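Local coordinates for protein iron-containing alcohol dehydrogenase (Ralstonia eutropha, PDB 3JZD) that probably reduces maleylacetate to 3-oxoadipate with NADH or NADPH, as a homodimeric member of the iron-containing alcohol dehydrogenase family, at residues A[196-199]-A[200-203]; A[290-294]-A[295-299]. All blocks are in the same frame, centred on the assembly; numbering follows the deposited sequence.

Contact 1. Residues A[196-199]-A[200-203]; sequences AEEG and IRAL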
loop_
_atom_site.group_PDB
_atom_site.type_symbol
_atom_site.label_atom_id
_atom_site.label_comp_id
_atom_site.label_asym_id
_atom_site.label_seq_id
_atom_site.Cartn_x
_atom_site.Cartn_y
_atom_site.Cartn_z
ATOM N N ALA A 196 -0.474 -9.501 0.595
ATOM C CA ALA A 196 -1.090 -10.796 0.940
ATOM C C ALA A 196 -0.056 -11.746 1.509
ATOM O O ALA A 196 -0.207 -12.299 2.585
ATOM C CB ALA A 196 -1.723 -11.412 -0.283
ATOM N N GLU A 197 1.021 -11.923 0.776
ATOM C CA GLU A 197 2.034 -12.831 1.198
ATOM C C GLU A 197 2.718 -12.427 2.497
ATOM O O GLU A 197 3.007 -13.291 3.326
ATOM C CB GLU A 197 3.037 -13.034 0.082
ATOM C CG GLU A 197 3.949 -14.118 0.387
ATOM C CD GLU A 197 4.828 -14.534 -0.784
ATOM O OE1 GLU A 197 4.629 -14.057 -1.971
ATOM O OE2 GLU A 197 5.694 -15.388 -0.464
ATOM N N GLU A 198 3.024 -11.138 2.654
ATOM C CA GLU A 198 3.586 -10.605 3.907
ATOM C C GLU A 198 2.616 -10.791 5.110
ATOM O O GLU A 198 3.017 -11.104 6.258
ATOM C CB GLU A 198 3.889 -9.113 3.714
ATOM C CG GLU A 198 4.301 -8.375 4.934
ATOM C CD GLU A 198 5.726 -8.675 5.353
ATOM O OE1 GLU A 198 6.309 -9.678 4.872
ATOM O OE2 GLU A 198 6.259 -7.860 6.150
ATOM N N GLY A 199 1.355 -10.555 4.859
ATOM C CA GLY A 199 0.338 -10.783 5.899
ATOM C C GLY A 199 0.318 -12.248 6.350
ATOM O O GLY A 199 0.287 -12.544 7.559
ATOM N N ILE A 200 0.379 -13.169 5.386
ATOM C CA ILE A 200 0.357 -14.569 5.730
ATOM C C ILE A 200 1.610 -14.886 6.545
ATOM O O ILE A 200 1.538 -15.589 7.538
ATOM C CB ILE A 200 0.195 -15.519 4.479
ATOM C CG1 ILE A 200 -1.147 -15.231 3.761
ATOM C CG2 ILE A 200 0.234 -16.995 4.907
ATOM C CD1 ILE A 200 -1.399 -16.048 2.464
ATOM N N ARG A 201 2.747 -14.330 6.143
ATOM C CA ARG A 201 4.001 -14.626 6.792
ATOM C C ARG A 201 3.976 -14.152 8.235
ATOM O O ARG A 201 4.414 -14.862 9.132
ATOM C CB ARG A 201 5.141 -13.937 6.059
ATOM C CG ARG A 201 6.421 -14.664 6.032
ATOM C CD ARG A 201 7.582 -13.841 5.403
ATOM N NE ARG A 201 7.179 -12.803 4.422
ATOM C CZ ARG A 201 6.835 -12.994 3.133
ATOM N NH1 ARG A 201 6.781 -14.239 2.583
ATOM N NH2 ARG A 201 6.497 -11.911 2.401
ATOM N N ALA A 202 3.458 -12.945 8.446
ATOM C CA ALA A 202 3.388 -12.356 9.777
ATOM C C ALA A 202 2.507 -13.203 10.724
ATOM O O ALA A 202 2.880 -13.490 11.856
ATOM C CB ALA A 202 2.890 -10.907 9.701
ATOM N N LEU A 203 1.342 -13.581 10.258
ATOM C CA LEU A 203 0.423 -14.408 11.064
ATOM C C LEU A 203 0.927 -15.827 11.276
ATOM O O LEU A 203 0.851 -16.372 12.355
ATOM C CB LEU A 203 -0.965 -14.410 10.443
ATOM C CG LEU A 203 -1.677 -13.052 10.627
ATOM C CD1 LEU A 203 -2.640 -12.729 9.488
ATOM C CD2 LEU A 203 -2.342 -12.959 12.002
#

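Contact 2. Residues A[290-294]-A[295-299]; sequences GEQSA and AATLF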
loop_
_atom_site.group_PDB
_atom_site.type_symbol
_atom_site.label_atom_id
_atom_site.label_comp_id
_atom_site.label_asym_id
_atom_site.label_seq_id
_atom_site.Cartn_x
_atom_site.Cartn_y
_atom_site.Cartn_z
ATOM N N GLY A 290 7.519 -25.720 2.998
ATOM C CA GLY A 290 8.514 -26.579 2.312
ATOM C C GLY A 290 7.832 -27.348 1.191
ATOM O O GLY A 290 7.146 -26.779 0.349
ATOM N N GLU A 291 7.947 -28.657 1.198
ATOM C CA GLU A 291 7.281 -29.440 0.169
ATOM C C GLU A 291 5.820 -29.756 0.493
ATOM O O GLU A 291 5.140 -30.339 -0.319
ATOM C CB GLU A 291 8.077 -30.739 -0.149
ATOM C CG GLU A 291 9.376 -30.427 -0.932
ATOM C CD GLU A 291 9.096 -29.587 -2.232
ATOM O OE1 GLU A 291 8.597 -30.167 -3.228
ATOM O OE2 GLU A 291 9.377 -28.347 -2.249
ATOM N N GLN A 292 5.333 -29.380 1.666
ATOM C CA GLN A 292 3.935 -29.639 1.993
ATOM C C GLN A 292 2.996 -28.765 1.184
ATOM O O GLN A 292 3.357 -27.663 0.747
ATOM C CB GLN A 292 3.683 -29.320 3.459
ATOM C CG GLN A 292 4.430 -30.211 4.466
ATOM C CD GLN A 292 4.117 -29.816 5.896
ATOM O OE1 GLN A 292 3.427 -28.802 6.156
ATOM N NE2 GLN A 292 4.645 -30.582 6.837
ATOM N N SER A 293 1.764 -29.223 1.035
ATOM C CA SER A 293 0.729 -28.414 0.423
ATOM C C SER A 293 0.356 -27.216 1.320
ATOM O O SER A 293 0.586 -27.229 2.503
ATOM C CB SER A 293 -0.523 -29.257 0.139
ATOM O OG SER A 293 -1.071 -29.800 1.325
ATOM N N ALA A 294 -0.209 -26.179 0.707
ATOM C CA ALA A 294 -0.717 -25.015 1.411
ATOM C C ALA A 294 -1.813 -25.528 2.356
ATOM O O ALA A 294 -1.797 -25.266 3.583
ATOM C CB ALA A 294 -1.283 -24.002 0.415
ATOM N N ALA A 295 -2.722 -26.319 1.783
ATOM C CA ALA A 295 -3.805 -26.919 2.538
ATOM C C ALA A 295 -3.338 -27.644 3.820
ATOM O O ALA A 295 -3.824 -27.380 4.919
ATOM C CB ALA A 295 -4.581 -27.892 1.662
ATOM N N ALA A 296 -2.426 -28.596 3.681
ATOM C CA ALA A 296 -1.993 -29.369 4.842
ATOM C C ALA A 296 -1.322 -28.496 5.882
ATOM O O ALA A 296 -1.486 -28.722 7.098
ATOM C CB ALA A 296 -1.062 -30.523 4.426
ATOM N N THR A 297 -0.550 -27.517 5.404
ATOM C CA THR A 297 0.203 -26.638 6.272
ATOM C C THR A 297 -0.723 -25.773 7.124
ATOM O O THR A 297 -0.493 -25.628 8.316
ATOM C CB THR A 297 1.271 -25.811 5.473
ATOM O OG1 THR A 297 2.136 -26.709 4.781
ATOM C CG2 THR A 297 2.123 -24.942 6.386
ATOM N N LEU A 298 -1.775 -25.217 6.518
ATOM C CA LEU A 298 -2.726 -24.364 7.252
ATOM C C LEU A 298 -3.585 -25.178 8.229
ATOM O O LEU A 298 -3.943 -24.714 9.312
ATOM C CB LEU A 298 -3.574 -23.534 6.245
ATOM C CG LEU A 298 -2.663 -22.474 5.600
ATOM C CD1 LEU A 298 -3.223 -21.871 4.357
ATOM C CD2 LEU A 298 -2.351 -21.389 6.715
ATOM N N PHE A 299 -3.905 -26.406 7.834
ATOM C CA PHE A 299 -4.589 -27.341 8.697
ATOM C C PHE A 299 -3.752 -27.553 9.949
ATOM O O PHE A 299 -4.266 -27.431 11.051
ATOM C CB PHE A 299 -4.772 -28.666 8.006
ATOM C CG PHE A 299 -5.465 -29.680 8.836
ATOM C CD1 PHE A 299 -4.747 -30.472 9.724
ATOM C CD2 PHE A 299 -6.824 -29.886 8.710
ATOM C CE1 PHE A 299 -5.389 -31.465 10.504
ATOM C CE2 PHE A 299 -7.465 -30.892 9.487
ATOM C CZ PHE A 299 -6.746 -31.657 10.375
#

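Contact 1. Residues A[196-199]-A[200-203]
Glu198 OE1 takes two N-H groups from Arg201: NE at 3.3 Å, a salt bridge with a fairly straight N-H···O angle of 154°, and NH2, also 3.3 Å from OE1 but a weak bond. The carboxylate oxygen sits at the edge of the guanidinium, close to its plane, and NE approaches it nearly along the C-O axis, although the two flat groups are turned 54° from each other. A bend of Glu198 at chi2 (75°) folds its carboxylate round to that edge; its other oxygen, OE2, bonds to Tyr225 OH on helix 217-236.

Arg201 reaches a second acid, one turn back along the helix. Its NH1 meets Glu197 OE2 at 3.4 Å, again at the guanidinium edge, in a weak bond that is still a salt bridge. To get there the arginine bends sharply at chi3 and lies back over the preceding turn, with one face above Glu197 O and NH1 only 3.6 Å from Glu197 CG. Glu197 has its strongest polar partner elsewhere, in the salt bridge of OE1 to Arg282 of helix 277-287, and OE2 also pairs with Arg285, so its negative charge is probably well compensated.

Underneath, backbone bonds join the turns, from Ile200 N to Ala196 O, Arg201 N to Glu197 O, Ala202 N to Glu198 O (2.9 Å) and Leu203 N to Gly199 O. Leu203 CD1 lies 3.5 Å from Gly199 O, on the flank that packs against helices 165-182 and 217-236, while Ile200 is held against helix 277-287. The two acids and Arg201 form an i to i+3 and i to i+4 salt-bridge network on helix 190-212, within the all-helical C-terminal domain of the iron-containing alcohol dehydrogenase fold.

Contact 2. Residues A[290-294]-A[295-299]
Ser293 OG accepts a hydrogen bond from Ala296 N at 3.0 Å with an N-H···O angle of 158°, the side-chain bond that closes the start of the helix. A chi1 of 61° puts the hydroxyl oxygen on the side from which it can accept from this amide. OG also hydrogen-bonds to Asp358 O, so the chain terminus is fastened to the same oxygen.

Thr297 supplies the other side-chain link between loop 290-294 and the helix. Its OG1 lies 2.8 Å from Ser293 O and equally 2.8 Å from Gln292 OE1, so the hydroxyl has both acceptors within reach. The extended Gln292 side chain runs forward alongside the first turn and crosses that of Thr297 at about a right angle, with Gln292 CB 3.3 Å from Thr297 OG1.

Ser293 is thus the N-cap of helix 294-304, its hydroxyl satisfying an amide of the first turn that has no preceding carbonyl to bond to. The loop leading to it is tied to helix 277-287 through Arg284, which donates to Gly290 O and Gln292 O.

Main-chain bonds start the helical pattern at once: Thr297 N donates to Ser293 O at 3.1 Å and Leu298 N to Ala294 O at 2.9 Å.

Carbon-to-oxygen contacts fill in the turn: Ala296 CB lies 3.2 Å from Ser293 OG, and Leu298 CG rests 3.6 Å from Ala294 O. The nonpolar packing is with neighbouring helices: Ala294 lies on Ile283 of helix 277-287, and Leu298 reaches that helix as well as Leu265 and Leu269 of helix 257-272 and Leu173 and Ile176 of helix 165-182.

Contacts 1 and 2 follow one another along the chain inside the same C-terminal domain, with centres 15 Å apart and nearest atoms about 5 Å apart, so they do not touch directly. Helix 277-287 links them: Ile283 and Thr287 pack on Ile200 of contact 1 and on Leu298 of contact 2, and its arginines serve the acid of one and the loop carbonyls of the other. Helix 165-182 is a second shared neighbour, with Ile176 meeting Leu203 and Leu298. Contact 1 is the nearer to the cofactor, the side chain of Leu203 being about 12 Å from the bound NAD; contact 2 is a helix start that forms part of no known site.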